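Local coordinates for protein IclR transcriptional regulator (Thermotoga maritima, PDB 1MKM) that probably binds DNA through a winged helix-turn-helix domain and regulates transcription, as a zinc-containing member of the IclR family of regulators, at residues P203-H207 against I243-Y249; E12-I17 against I29-F33; V131-S135 against V158-K163. Numbering follows the deposited sequence.

Interaction 1 of 3, residues P203-H207 against I243-Y249; sequences PIFDH and ISRKLGY
The chain's C-terminal residues lie along the end of a strand, so closely that the CA atoms of Ile204 and Ser244 are 5.0 Å apart, those of Asp206 and Leu247 4.6 Å and those of His207 and Gly248 4.8 Å. Segment 203-207 continues strand 197-205 in extended form through Phe205 (-94/157) and Asp206 (-108/-151), then bends at His207 (-47/-73). Segment 243-249 is helical to Lys246; Leu247 breaks the helical angles, Gly248 takes positive phi (63/46), and Tyr249 carries the terminal carboxylate. Ile204 (chi1 and chi2 both m) is the main bump: its CD1 presses on Ile243 CB at 3.5 Å and its CG2 on Leu247 CD2 at 3.3 Å, filling the hollow between these two residues, one helical turn apart. Small Ser244 allows the close approach there, and Phe205 N gives Ser244 OG a weak hydrogen bond (3.4 Å), the hydroxyl also bonding Ala240 O. This is helix-on-sheet packing in the GAF-like C-terminal domain, where helix 226-246 covers the antiparallel sheet; Ile204 also touches Ala213 and Val215 of strand 211-220, and Ile243 reaches Ile83 and Ala84 of helix 79-93. Beyond the helix, Tyr249 (chi1 t) presents a ring face against which Phe205 (chi1 m) lies. The edge of Phe205 meets the Tyr249 face in an offset edge-to-face pair, centroids 5.3 Å apart and planes at 80°, while Phe205 CB sits 3.9 Å from the Tyr249 ring centroid in a CH-pi contact. At the far end, the bare Gly248 leaves room for the His207 ring, whose ND1 donates weakly to Leu247 O (3.3 Å).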
ATOM      1  N   PRO B 203     -26.573 -24.339 -17.165  1.00 82.56           N
ATOM      2  CA  PRO B 203     -27.433 -24.363 -15.971  1.00 80.67           C
ATOM      3  C   PRO B 203     -26.957 -25.279 -14.846  1.00 74.48           C
ATOM      4  O   PRO B 203     -25.989 -26.020 -14.992  1.00 84.22           O
ATOM      5  CB  PRO B 203     -28.785 -24.827 -16.517  1.00 74.73           C
ATOM      6  CG  PRO B 203     -28.718 -24.517 -17.975  1.00 84.12           C
ATOM      7  CD  PRO B 203     -27.301 -24.885 -18.319  1.00 83.66           C
ATOM      8  N   ILE B 204     -27.665 -25.214 -13.727  1.00 77.07           N
ATOM      9  CA  ILE B 204     -27.386 -26.034 -12.553  1.00 71.93           C
ATOM     10  C   ILE B 204     -28.753 -26.500 -12.065  1.00 73.00           C
ATOM     11  O   ILE B 204     -29.562 -25.681 -11.639  1.00 77.91           O
ATOM     12  CB  ILE B 204     -26.729 -25.216 -11.417  1.00 68.12           C
ATOM     13  CG1 ILE B 204     -25.315 -24.774 -11.804  1.00 67.29           C
ATOM     14  CG2 ILE B 204     -26.675 -26.060 -10.148  1.00 70.92           C
ATOM     15  CD1 ILE B 204     -24.253 -25.872 -11.663  1.00 71.38           C
ATOM     16  N   PHE B 205     -29.012 -27.804 -12.120  1.00 64.43           N
ATOM     17  CA  PHE B 205     -30.305 -28.337 -11.695  1.00 62.42           C
ATOM     18  C   PHE B 205     -30.329 -28.814 -10.239  1.00 73.21           C
ATOM     19  O   PHE B 205     -29.291 -29.149  -9.647  1.00 57.22           O
ATOM     20  CB  PHE B 205     -30.728 -29.473 -12.632  1.00 70.35           C
ATOM     21  CG  PHE B 205     -30.743 -29.076 -14.080  1.00 77.32           C
ATOM     22  CD1 PHE B 205     -29.963 -29.759 -15.014  1.00 77.59           C
ATOM     23  CD2 PHE B 205     -31.499 -27.979 -14.507  1.00 74.37           C
ATOM     24  CE1 PHE B 205     -29.933 -29.352 -16.357  1.00 78.24           C
ATOM     25  CE2 PHE B 205     -31.476 -27.565 -15.844  1.00 68.91           C
ATOM     26  CZ  PHE B 205     -30.693 -28.251 -16.769  1.00 68.27           C
ATOM     27  N   ASP B 206     -31.533 -28.844  -9.672  1.00 77.62           N
ATOM     28  CA  ASP B 206     -31.735 -29.250  -8.286  1.00 87.07           C
ATOM     29  C   ASP B 206     -32.391 -30.621  -8.176  1.00 85.24           C
ATOM     30  O   ASP B 206     -32.228 -31.473  -9.048  1.00 84.86           O
ATOM     31  CB  ASP B 206     -32.606 -28.210  -7.581  1.00 96.39           C
ATOM     32  CG  ASP B 206     -34.015 -28.156  -8.144  1.00100.02           C
ATOM     33  OD1 ASP B 206     -34.185 -28.435  -9.350  1.00101.01           O
ATOM     34  OD2 ASP B 206     -34.951 -27.827  -7.385  1.00103.30           O
ATOM     35  N   HIS B 207     -33.128 -30.822  -7.087  1.00 89.74           N
ATOM     36  CA  HIS B 207     -33.840 -32.073  -6.832  1.00 92.72           C
ATOM     37  C   HIS B 207     -34.610 -32.542  -8.066  1.00 90.91           C
ATOM     38  O   HIS B 207     -34.231 -33.503  -8.729  1.00 84.96           O
ATOM     39  CB  HIS B 207     -34.833 -31.885  -5.680  1.00 98.68           C
ATOM     40  CG  HIS B 207     -34.243 -32.096  -4.320  1.00103.49           C
ATOM     41  ND1 HIS B 207     -32.960 -31.716  -3.995  1.00113.63           N
ATOM     42  CD2 HIS B 207     -34.781 -32.613  -3.191  1.00106.21           C
ATOM     43  CE1 HIS B 207     -32.732 -31.989  -2.721  1.00113.65           C
ATOM     44  NE2 HIS B 207     -33.821 -32.533  -2.211  1.00111.53           N
ATOM     45  N   ILE B 243     -21.693 -29.966  -9.840  1.00 63.46           N
ATOM     46  CA  ILE B 243     -22.426 -29.129  -8.891  1.00 57.82           C
ATOM     47  C   ILE B 243     -23.874 -29.573  -8.820  1.00 63.01           C
ATOM     48  O   ILE B 243     -24.408 -29.813  -7.730  1.00 66.19           O
ATOM     49  CB  ILE B 243     -22.415 -27.635  -9.307  1.00 53.94           C
ATOM     50  CG1 ILE B 243     -20.978 -27.109  -9.359  1.00 60.72           C
ATOM     51  CG2 ILE B 243     -23.240 -26.817  -8.327  1.00 58.10           C
ATOM     52  CD1 ILE B 243     -20.827 -25.808 -10.129  1.00 61.33           C
ATOM     53  N   SER B 244     -24.509 -29.667  -9.983  1.00 65.21           N
ATOM     54  CA  SER B 244     -25.900 -30.081 -10.066  1.00 71.82           C
ATOM     55  C   SER B 244     -26.122 -31.334  -9.232  1.00 79.68           C
ATOM     56  O   SER B 244     -27.107 -31.438  -8.500  1.00 84.17           O
ATOM     57  CB  SER B 244     -26.272 -30.349 -11.515  1.00 60.12           C
ATOM     58  OG  SER B 244     -25.918 -29.238 -12.313  1.00 59.85           O
ATOM     59  N   ARG B 245     -25.194 -32.278  -9.340  1.00 86.09           N
ATOM     60  CA  ARG B 245     -25.278 -33.518  -8.580  1.00 91.47           C
ATOM     61  C   ARG B 245     -25.536 -33.221  -7.110  1.00 90.14           C
ATOM     62  O   ARG B 245     -26.519 -33.694  -6.540  1.00 92.00           O
ATOM     63  CB  ARG B 245     -23.982 -34.316  -8.734  1.00 97.94           C
ATOM     64  CG  ARG B 245     -23.822 -34.952 -10.098  1.00 97.04           C
ATOM     65  CD  ARG B 245     -22.465 -35.601 -10.245  1.00106.71           C
ATOM     66  NE  ARG B 245     -22.373 -36.375 -11.479  1.00112.64           N
ATOM     67  CZ  ARG B 245     -21.252 -36.929 -11.931  1.00112.05           C
ATOM     68  NH1 ARG B 245     -20.122 -36.789 -11.248  1.00111.14           N
ATOM     69  NH2 ARG B 245     -21.265 -37.632 -13.056  1.00108.26           N
ATOM     70  N   LYS B 246     -24.650 -32.434  -6.502  1.00 87.05           N
ATOM     71  CA  LYS B 246     -24.790 -32.059  -5.097  1.00 87.97           C
ATOM     72  C   LYS B 246     -26.195 -31.542  -4.784  1.00 90.31           C
ATOM     73  O   LYS B 246     -26.715 -31.758  -3.686  1.00 88.83           O
ATOM     74  CB  LYS B 246     -23.747 -30.996  -4.726  1.00 89.17           C
ATOM     75  CG  LYS B 246     -22.423 -31.551  -4.196  1.00 80.45           C
ATOM     76  CD  LYS B 246     -21.859 -32.628  -5.104  1.00 85.12           C
ATOM     77  CE  LYS B 246     -20.461 -33.041  -4.691  1.00 73.88           C
ATOM     78  NZ  LYS B 246     -19.482 -31.960  -4.975  1.00 86.75           N
ATOM     79  N   LEU B 247     -26.807 -30.860  -5.751  1.00 91.25           N
ATOM     80  CA  LEU B 247     -28.161 -30.334  -5.579  1.00 90.77           C
ATOM     81  C   LEU B 247     -29.192 -31.454  -5.681  1.00 92.85           C
ATOM     82  O   LEU B 247     -30.362 -31.210  -5.984  1.00 92.84           O
ATOM     83  CB  LEU B 247     -28.466 -29.270  -6.637  1.00 88.22           C
ATOM     84  CG  LEU B 247     -28.025 -27.832  -6.354  1.00 79.65           C
ATOM     85  CD1 LEU B 247     -26.523 -27.753  -6.161  1.00 76.55           C
ATOM     86  CD2 LEU B 247     -28.468 -26.960  -7.513  1.00 82.75           C
ATOM     87  N   GLY B 248     -28.744 -32.679  -5.429  1.00 93.17           N
ATOM     88  CA  GLY B 248     -29.631 -33.825  -5.487  1.00 91.64           C
ATOM     89  C   GLY B 248     -30.204 -34.069  -6.866  1.00 92.58           C
ATOM     90  O   GLY B 248     -31.406 -34.290  -7.016  1.00 97.90           O
ATOM     91  N   TYR B 249     -29.353 -34.022  -7.883  1.00 88.89           N
ATOM     92  CA  TYR B 249     -29.809 -34.263  -9.244  1.00 93.77           C
ATOM     93  C   TYR B 249     -28.975 -35.353  -9.898  1.00 99.45           C
ATOM     94  O   TYR B 249     -29.517 -36.462 -10.110  1.00101.83           O
ATOM     95  CB  TYR B 249     -29.722 -32.986 -10.079  1.00 91.51           C
ATOM     96  CG  TYR B 249     -30.139 -33.175 -11.524  1.00 90.82           C
ATOM     97  CD1 TYR B 249     -31.341 -33.805 -11.846  1.00 91.49           C
ATOM     98  CD2 TYR B 249     -29.355 -32.686 -12.569  1.00 93.15           C
ATOM     99  CE1 TYR B 249     -31.756 -33.938 -13.170  1.00 91.98           C
ATOM    100  CE2 TYR B 249     -29.762 -32.813 -13.900  1.00 87.15           C
ATOM    101  CZ  TYR B 249     -30.965 -33.438 -14.189  1.00 87.57           C
ATOM    102  OH  TYR B 249     -31.390 -33.543 -15.492  1.00 86.77           O
ATOM    103  OXT TYR B 249     -27.790 -35.079 -10.183  1.00104.37           O
TER

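Interaction 2 of 3, residues E12-I17 against I29-F33; sequences EILDFI and IAEKF
Two helical segments, 12-17 within helix 6-19 and 29-32 at the end of helix 26-32, pack through side chains, their closest CA atoms (Ile13 and Ile29) 7.3 Å apart. Phe33 has just left the helix (phi/psi -113/49), yet Phe33 N still donates to Ile29 O at 2.8 Å. Aliphatic contacts come first: Ile29 (chi1 m, chi2 t) points toward helix 6-19, and its CD1 meets Ile13 CG2 at 3.4 Å and Ile17 CD1 at 3.6 Å, both isoleucines also being m, t. Met44 of helix 37-50 touches all three, giving the small core of the winged helix-turn-helix domain of this IclR-family protein. Aromatic contacts form the second group. Phe33 (chi1 m) lays its ring against helix 6-19, with Ile13 CG1 3.9 Å from the ring centroid and 14° off the normal, a CH-pi contact. Phe33 CE2 reaches Glu12 CB at 3.9 Å, and Phe16 CB lies at the ring edge, 4.3 Å from Phe33 CZ. Phe16 in turn is chi1 t, and Lys32 CE lies over one face of its ring, 4.4 Å from Phe16 CE1. Away from this interface, Leu14 packs on Phe11 of the second subunit.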
ATOM      1  N   GLU B  12     -31.307   6.393   4.175  1.00 64.47           N
ATOM      2  CA  GLU B  12     -30.850   7.215   3.071  1.00 64.23           C
ATOM      3  C   GLU B  12     -29.455   7.699   3.446  1.00 63.84           C
ATOM      4  O   GLU B  12     -28.551   7.746   2.612  1.00 53.24           O
ATOM      5  CB  GLU B  12     -31.795   8.395   2.844  1.00 57.49           C
ATOM      6  CG  GLU B  12     -32.967   8.053   1.934  1.00 70.84           C
ATOM      7  CD  GLU B  12     -34.047   9.122   1.918  1.00 71.52           C
ATOM      8  OE1 GLU B  12     -33.722  10.313   1.710  1.00 73.28           O
ATOM      9  OE2 GLU B  12     -35.231   8.763   2.109  1.00 88.08           O
ATOM     10  N   ILE B  13     -29.283   8.049   4.716  1.00 58.26           N
ATOM     11  CA  ILE B  13     -27.982   8.502   5.186  1.00 68.16           C
ATOM     12  C   ILE B  13     -26.979   7.346   5.067  1.00 68.55           C
ATOM     13  O   ILE B  13     -25.879   7.516   4.546  1.00 58.60           O
ATOM     14  CB  ILE B  13     -28.052   8.963   6.651  1.00 63.91           C
ATOM     15  CG1 ILE B  13     -29.050  10.111   6.775  1.00 51.24           C
ATOM     16  CG2 ILE B  13     -26.671   9.375   7.137  1.00 54.22           C
ATOM     17  CD1 ILE B  13     -29.044  10.756   8.116  1.00 64.72           C
ATOM     18  N   LEU B  14     -27.379   6.171   5.548  1.00 69.94           N
ATOM     19  CA  LEU B  14     -26.525   4.995   5.495  1.00 65.09           C
ATOM     20  C   LEU B  14     -26.195   4.632   4.050  1.00 71.62           C
ATOM     21  O   LEU B  14     -25.028   4.443   3.715  1.00 77.50           O
ATOM     22  CB  LEU B  14     -27.203   3.814   6.197  1.00 60.45           C
ATOM     23  CG  LEU B  14     -26.514   2.437   6.150  1.00 54.97           C
ATOM     24  CD1 LEU B  14     -25.175   2.482   6.863  1.00 39.77           C
ATOM     25  CD2 LEU B  14     -27.421   1.385   6.808  1.00 46.77           C
ATOM     26  N   ASP B  15     -27.211   4.544   3.191  1.00 65.69           N
ATOM     27  CA  ASP B  15     -26.973   4.201   1.794  1.00 57.54           C
ATOM     28  C   ASP B  15     -25.933   5.127   1.204  1.00 59.09           C
ATOM     29  O   ASP B  15     -25.127   4.714   0.364  1.00 59.74           O
ATOM     30  CB  ASP B  15     -28.259   4.290   0.969  1.00 58.32           C
ATOM     31  CG  ASP B  15     -28.022   4.009  -0.515  1.00 63.86           C
ATOM     32  OD1 ASP B  15     -27.653   4.942  -1.260  1.00 61.83           O
ATOM     33  OD2 ASP B  15     -28.190   2.848  -0.941  1.00 67.98           O
ATOM     34  N   PHE B  16     -25.943   6.374   1.667  1.00 59.11           N
ATOM     35  CA  PHE B  16     -25.011   7.389   1.194  1.00 57.39           C
ATOM     36  C   PHE B  16     -23.566   7.181   1.651  1.00 60.37           C
ATOM     37  O   PHE B  16     -22.637   7.381   0.878  1.00 64.45           O
ATOM     38  CB  PHE B  16     -25.481   8.781   1.637  1.00 47.65           C
ATOM     39  CG  PHE B  16     -24.444   9.858   1.453  1.00 48.38           C
ATOM     40  CD1 PHE B  16     -24.043  10.250   0.176  1.00 55.24           C
ATOM     41  CD2 PHE B  16     -23.850  10.462   2.560  1.00 56.63           C
ATOM     42  CE1 PHE B  16     -23.064  11.225  -0.004  1.00 52.54           C
ATOM     43  CE2 PHE B  16     -22.869  11.437   2.404  1.00 59.49           C
ATOM     44  CZ  PHE B  16     -22.472  11.822   1.111  1.00 68.48           C
ATOM     45  N   ILE B  17     -23.371   6.802   2.905  1.00 64.41           N
ATOM     46  CA  ILE B  17     -22.018   6.608   3.405  1.00 64.50           C
ATOM     47  C   ILE B  17     -21.380   5.401   2.732  1.00 62.53           C
ATOM     48  O   ILE B  17     -20.168   5.382   2.495  1.00 60.46           O
ATOM     49  CB  ILE B  17     -22.019   6.444   4.947  1.00 71.58           C
ATOM     50  CG1 ILE B  17     -22.665   7.684   5.587  1.00 57.02           C
ATOM     51  CG2 ILE B  17     -20.597   6.250   5.465  1.00 43.77           C
ATOM     52  CD1 ILE B  17     -22.789   7.605   7.077  1.00 57.88           C
ATOM     53  N   ILE B  29     -23.133  15.447   6.826  1.00 76.22           N
ATOM     54  CA  ILE B  29     -24.387  14.722   6.694  1.00 73.75           C
ATOM     55  C   ILE B  29     -25.547  15.658   7.006  1.00 79.44           C
ATOM     56  O   ILE B  29     -26.541  15.690   6.277  1.00 74.34           O
ATOM     57  CB  ILE B  29     -24.440  13.506   7.634  1.00 71.29           C
ATOM     58  CG1 ILE B  29     -23.617  12.370   7.023  1.00 75.58           C
ATOM     59  CG2 ILE B  29     -25.892  13.088   7.880  1.00 59.32           C
ATOM     60  CD1 ILE B  29     -23.801  11.030   7.696  1.00 87.41           C
ATOM     61  N   ALA B  30     -25.411  16.421   8.088  1.00 74.47           N
ATOM     62  CA  ALA B  30     -26.445  17.375   8.479  1.00 74.44           C
ATOM     63  C   ALA B  30     -26.760  18.284   7.281  1.00 72.64           C
ATOM     64  O   ALA B  30     -27.903  18.361   6.824  1.00 72.69           O
ATOM     65  CB  ALA B  30     -25.969  18.206   9.681  1.00 52.67           C
ATOM     66  N   GLU B  31     -25.734  18.953   6.767  1.00 67.35           N
ATOM     67  CA  GLU B  31     -25.897  19.838   5.619  1.00 81.08           C
ATOM     68  C   GLU B  31     -26.462  19.095   4.411  1.00 78.82           C
ATOM     69  O   GLU B  31     -27.101  19.689   3.540  1.00 80.07           O
ATOM     70  CB  GLU B  31     -24.553  20.471   5.248  1.00 88.73           C
ATOM     71  CG  GLU B  31     -24.024  21.471   6.271  1.00100.54           C
ATOM     72  CD  GLU B  31     -22.752  22.166   5.810  1.00107.86           C
ATOM     73  OE1 GLU B  31     -21.699  21.492   5.712  1.00108.30           O
ATOM     74  OE2 GLU B  31     -22.809  23.388   5.538  1.00102.96           O
ATOM     75  N   LYS B  32     -26.222  17.789   4.369  1.00 80.03           N
ATOM     76  CA  LYS B  32     -26.691  16.954   3.273  1.00 79.12           C
ATOM     77  C   LYS B  32     -28.180  16.661   3.362  1.00 80.24           C
ATOM     78  O   LYS B  32     -28.894  16.741   2.361  1.00 76.84           O
ATOM     79  CB  LYS B  32     -25.917  15.636   3.257  1.00 81.26           C
ATOM     80  CG  LYS B  32     -26.444  14.591   2.267  1.00 80.66           C
ATOM     81  CD  LYS B  32     -26.125  14.932   0.830  1.00 77.75           C
ATOM     82  CE  LYS B  32     -26.571  13.819  -0.097  1.00 78.51           C
ATOM     83  NZ  LYS B  32     -26.073  14.057  -1.476  1.00 82.94           N
ATOM     84  N   PHE B  33     -28.647  16.322   4.559  1.00 81.48           N
ATOM     85  CA  PHE B  33     -30.054  15.995   4.752  1.00 81.68           C
ATOM     86  C   PHE B  33     -30.820  16.998   5.602  1.00 87.13           C
ATOM     87  O   PHE B  33     -31.530  16.621   6.535  1.00 83.58           O
ATOM     88  CB  PHE B  33     -30.199  14.598   5.361  1.00 69.64           C
ATOM     89  CG  PHE B  33     -29.621  13.500   4.509  1.00 62.58           C
ATOM     90  CD1 PHE B  33     -28.272  13.176   4.588  1.00 51.01           C
ATOM     91  CD2 PHE B  33     -30.422  12.811   3.605  1.00 60.79           C
ATOM     92  CE1 PHE B  33     -27.730  12.187   3.782  1.00 62.35           C
ATOM     93  CE2 PHE B  33     -29.889  11.820   2.793  1.00 58.53           C
ATOM     94  CZ  PHE B  33     -28.538  11.507   2.881  1.00 67.74           C
TER

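Interaction 3 of 3, residues V131-S135 against V158-K163; sequences VDLYS and VELKPK
Lys163 folds its side chain (chi m, t, m, m) back toward segment 131-135, bringing its ammonium group among several oxygens. With Asp132 it forms a long salt bridge, Asp132 OD2 to Lys163 NZ 3.8 Å, and Lys163 NZ also lies 2.8 Å from Tyr134 OH. Lys161 O is a weak acceptor 3.5 Å from Lys163 NZ, and stands 3.2 Å from Tyr134 OH. Neither backbone is paired with the other: segment 131-135 passes from the end of strand 130-132 into a turn, segment 158-163 is irregular loop, and the nearest CA pairs are Tyr134 with Leu160 at 7.7 Å and Ser135 with Lys163 at 8.0 Å. Side chains bridge that gap, above all Tyr134, pointing at the loop with chi1 p. Leu160 (chi1 m, chi2 t) covers one face of the Tyr134 ring, Leu160 CD2 lying 3.9 Å from the ring centroid in a CH-pi contact, and Val158 CG1 is 4.4 Å from Tyr134 CD1. Ser135, whose OG bonds weakly to Asn193, has its side chain about 6 Å from that of Asp189, a residue seen to bind zinc in this protein, so the contact borders the metal region of the C-terminal domain. The loop joins helix 148-157 to helix 171-184; Tyr134 touches Tyr154 of the first and Leu174 of the second, while Val131 of strand 130-132 pairs by backbone hydrogen bonds with Gly109 of strand 108-115.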
ATOM      1  N   VAL B 131     -29.515  -9.687 -12.368  1.00 42.61           N
ATOM      2  CA  VAL B 131     -29.272  -9.866 -13.798  1.00 62.29           C
ATOM      3  C   VAL B 131     -30.476 -10.292 -14.609  1.00 57.82           C
ATOM      4  O   VAL B 131     -31.242 -11.178 -14.201  1.00 49.59           O
ATOM      5  CB  VAL B 131     -28.143 -10.883 -14.093  1.00 33.82           C
ATOM      6  CG1 VAL B 131     -26.849 -10.386 -13.509  1.00 52.53           C
ATOM      7  CG2 VAL B 131     -28.482 -12.214 -13.534  1.00 50.29           C
ATOM      8  N   ASP B 132     -30.620  -9.639 -15.762  1.00 59.78           N
ATOM      9  CA  ASP B 132     -31.698  -9.923 -16.691  1.00 67.72           C
ATOM     10  C   ASP B 132     -31.459 -11.336 -17.189  1.00 65.54           C
ATOM     11  O   ASP B 132     -30.375 -11.640 -17.683  1.00 74.53           O
ATOM     12  CB  ASP B 132     -31.652  -8.942 -17.859  1.00 64.53           C
ATOM     13  CG  ASP B 132     -31.775  -7.508 -17.412  1.00 67.90           C
ATOM     14  OD1 ASP B 132     -32.746  -7.194 -16.688  1.00 68.85           O
ATOM     15  OD2 ASP B 132     -30.905  -6.691 -17.783  1.00 83.39           O
ATOM     16  N   LEU B 133     -32.463 -12.197 -17.048  1.00 68.97           N
ATOM     17  CA  LEU B 133     -32.344 -13.583 -17.469  1.00 69.18           C
ATOM     18  C   LEU B 133     -32.413 -13.795 -18.978  1.00 74.35           C
ATOM     19  O   LEU B 133     -32.369 -14.932 -19.442  1.00 80.85           O
ATOM     20  CB  LEU B 133     -33.422 -14.432 -16.795  1.00 59.73           C
ATOM     21  CG  LEU B 133     -33.195 -14.877 -15.347  1.00 67.29           C
ATOM     22  CD1 LEU B 133     -34.412 -15.641 -14.834  1.00 60.67           C
ATOM     23  CD2 LEU B 133     -31.961 -15.773 -15.274  1.00 61.15           C
ATOM     24  N   TYR B 134     -32.503 -12.718 -19.750  1.00 68.69           N
ATOM     25  CA  TYR B 134     -32.593 -12.875 -21.190  1.00 62.74           C
ATOM     26  C   TYR B 134     -31.390 -12.369 -21.971  1.00 73.80           C
ATOM     27  O   TYR B 134     -31.002 -12.991 -22.966  1.00 75.51           O
ATOM     28  CB  TYR B 134     -33.856 -12.197 -21.723  1.00 67.50           C
ATOM     29  CG  TYR B 134     -33.860 -10.688 -21.579  1.00 61.88           C
ATOM     30  CD1 TYR B 134     -34.236 -10.076 -20.383  1.00 66.59           C
ATOM     31  CD2 TYR B 134     -33.475  -9.873 -22.642  1.00 59.48           C
ATOM     32  CE1 TYR B 134     -34.230  -8.689 -20.253  1.00 52.96           C
ATOM     33  CE2 TYR B 134     -33.460  -8.495 -22.519  1.00 49.65           C
ATOM     34  CZ  TYR B 134     -33.837  -7.909 -21.327  1.00 57.40           C
ATOM     35  OH  TYR B 134     -33.795  -6.537 -21.213  1.00 63.50           O
ATOM     36  N   SER B 135     -30.803 -11.250 -21.544  1.00 72.92           N
ATOM     37  CA  SER B 135     -29.648 -10.693 -22.256  1.00 71.33           C
ATOM     38  C   SER B 135     -28.314 -11.259 -21.778  1.00 68.20           C
ATOM     39  O   SER B 135     -27.258 -10.847 -22.250  1.00 67.72           O
ATOM     40  CB  SER B 135     -29.618  -9.166 -22.132  1.00 70.69           C
ATOM     41  OG  SER B 135     -29.388  -8.766 -20.793  1.00 76.16           O
ATOM     42  N   VAL B 158     -42.097 -10.165 -18.675  1.00100.36           N
ATOM     43  CA  VAL B 158     -40.832  -9.450 -18.821  1.00 89.74           C
ATOM     44  C   VAL B 158     -40.590  -8.725 -20.136  1.00 82.88           C
ATOM     45  O   VAL B 158     -40.712  -9.312 -21.208  1.00 81.22           O
ATOM     46  CB  VAL B 158     -39.658 -10.410 -18.580  1.00 90.20           C
ATOM     47  CG1 VAL B 158     -38.336  -9.686 -18.771  1.00 94.97           C
ATOM     48  CG2 VAL B 158     -39.756 -10.984 -17.179  1.00 94.01           C
ATOM     49  N   GLU B 159     -40.242  -7.443 -20.039  1.00 77.98           N
ATOM     50  CA  GLU B 159     -39.940  -6.634 -21.217  1.00 79.33           C
ATOM     51  C   GLU B 159     -38.553  -7.061 -21.723  1.00 87.35           C
ATOM     52  O   GLU B 159     -37.836  -7.806 -21.044  1.00 86.24           O
ATOM     53  CB  GLU B 159     -39.938  -5.137 -20.857  1.00 79.11           C
ATOM     54  CG  GLU B 159     -39.376  -4.220 -21.950  1.00 89.39           C
ATOM     55  CD  GLU B 159     -39.342  -2.744 -21.558  1.00 89.80           C
ATOM     56  OE1 GLU B 159     -39.018  -2.430 -20.395  1.00 88.16           O
ATOM     57  OE2 GLU B 159     -39.625  -1.889 -22.425  1.00101.18           O
ATOM     58  N   LEU B 160     -38.180  -6.599 -22.912  1.00 86.24           N
ATOM     59  CA  LEU B 160     -36.892  -6.953 -23.489  1.00 84.58           C
ATOM     60  C   LEU B 160     -36.129  -5.720 -23.950  1.00 89.76           C
ATOM     61  O   LEU B 160     -35.461  -5.751 -24.985  1.00 96.05           O
ATOM     62  CB  LEU B 160     -37.088  -7.907 -24.672  1.00 78.06           C
ATOM     63  CG  LEU B 160     -37.838  -9.223 -24.412  1.00 76.90           C
ATOM     64  CD1 LEU B 160     -37.937 -10.018 -25.705  1.00 76.98           C
ATOM     65  CD2 LEU B 160     -37.115 -10.044 -23.359  1.00 83.92           C
ATOM     66  N   LYS B 161     -36.222  -4.639 -23.180  1.00 89.13           N
ATOM     67  CA  LYS B 161     -35.531  -3.404 -23.532  1.00 94.87           C
ATOM     68  C   LYS B 161     -34.114  -3.706 -24.000  1.00 97.85           C
ATOM     69  O   LYS B 161     -33.242  -4.044 -23.203  1.00101.05           O
ATOM     70  CB  LYS B 161     -35.490  -2.449 -22.337  1.00 95.00           C
ATOM     71  CG  LYS B 161     -34.735  -1.156 -22.620  1.00 97.57           C
ATOM     72  CD  LYS B 161     -34.778  -0.202 -21.434  1.00101.31           C
ATOM     73  CE  LYS B 161     -33.882   1.007 -21.676  1.00103.17           C
ATOM     74  NZ  LYS B 161     -33.925   1.985 -20.553  1.00 99.84           N
ATOM     75  N   PRO B 162     -33.869  -3.588 -25.314  1.00100.08           N
ATOM     76  CA  PRO B 162     -32.557  -3.848 -25.914  1.00 98.10           C
ATOM     77  C   PRO B 162     -31.439  -2.963 -25.354  1.00 93.48           C
ATOM     78  O   PRO B 162     -31.416  -1.750 -25.578  1.00 90.39           O
ATOM     79  CB  PRO B 162     -32.811  -3.608 -27.402  1.00100.88           C
ATOM     80  CG  PRO B 162     -33.869  -2.546 -27.386  1.00 98.56           C
ATOM     81  CD  PRO B 162     -34.806  -3.056 -26.320  1.00 98.49           C
ATOM     82  N   LYS B 163     -30.514  -3.589 -24.631  1.00 85.63           N
ATOM     83  CA  LYS B 163     -29.391  -2.880 -24.023  1.00 80.14           C
ATOM     84  C   LYS B 163     -28.247  -2.662 -25.005  1.00 76.84           C
ATOM     85  O   LYS B 163     -27.382  -1.802 -24.810  1.00 65.16           O
ATOM     86  CB  LYS B 163     -28.896  -3.655 -22.800  1.00 84.30           C
ATOM     87  CG  LYS B 163     -29.839  -3.587 -21.610  1.00 72.55           C
ATOM     88  CD  LYS B 163     -29.482  -4.615 -20.554  1.00 77.24           C
ATOM     89  CE  LYS B 163     -29.698  -6.023 -21.075  1.00 75.50           C
ATOM     90  NZ  LYS B 163     -31.088  -6.227 -21.588  1.00 82.53           N
TER

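Interaction 2 belongs to the helix-turn-helix domain, which probably binds DNA, whereas interactions 1 and 3 reach the six-stranded sheet of the C-terminal domain; the centres of 1 and 2 are 44 Å apart, on opposite sides of the chain's centre, and those of 1 and 3 are 26 Å apart. All three are partly buried but join different elements: helix with strand in 1, helix with helix in 2, strand end with loop in 3. Interaction 2 is held by apolar and CH-pi packing, interaction 1 adds weak hydrogen bonds and an aromatic pair, and interaction 3 gathers charge round a tyrosine. Contacts 1 and 3 are untouched by other subunits, whereas 2 lies beside one.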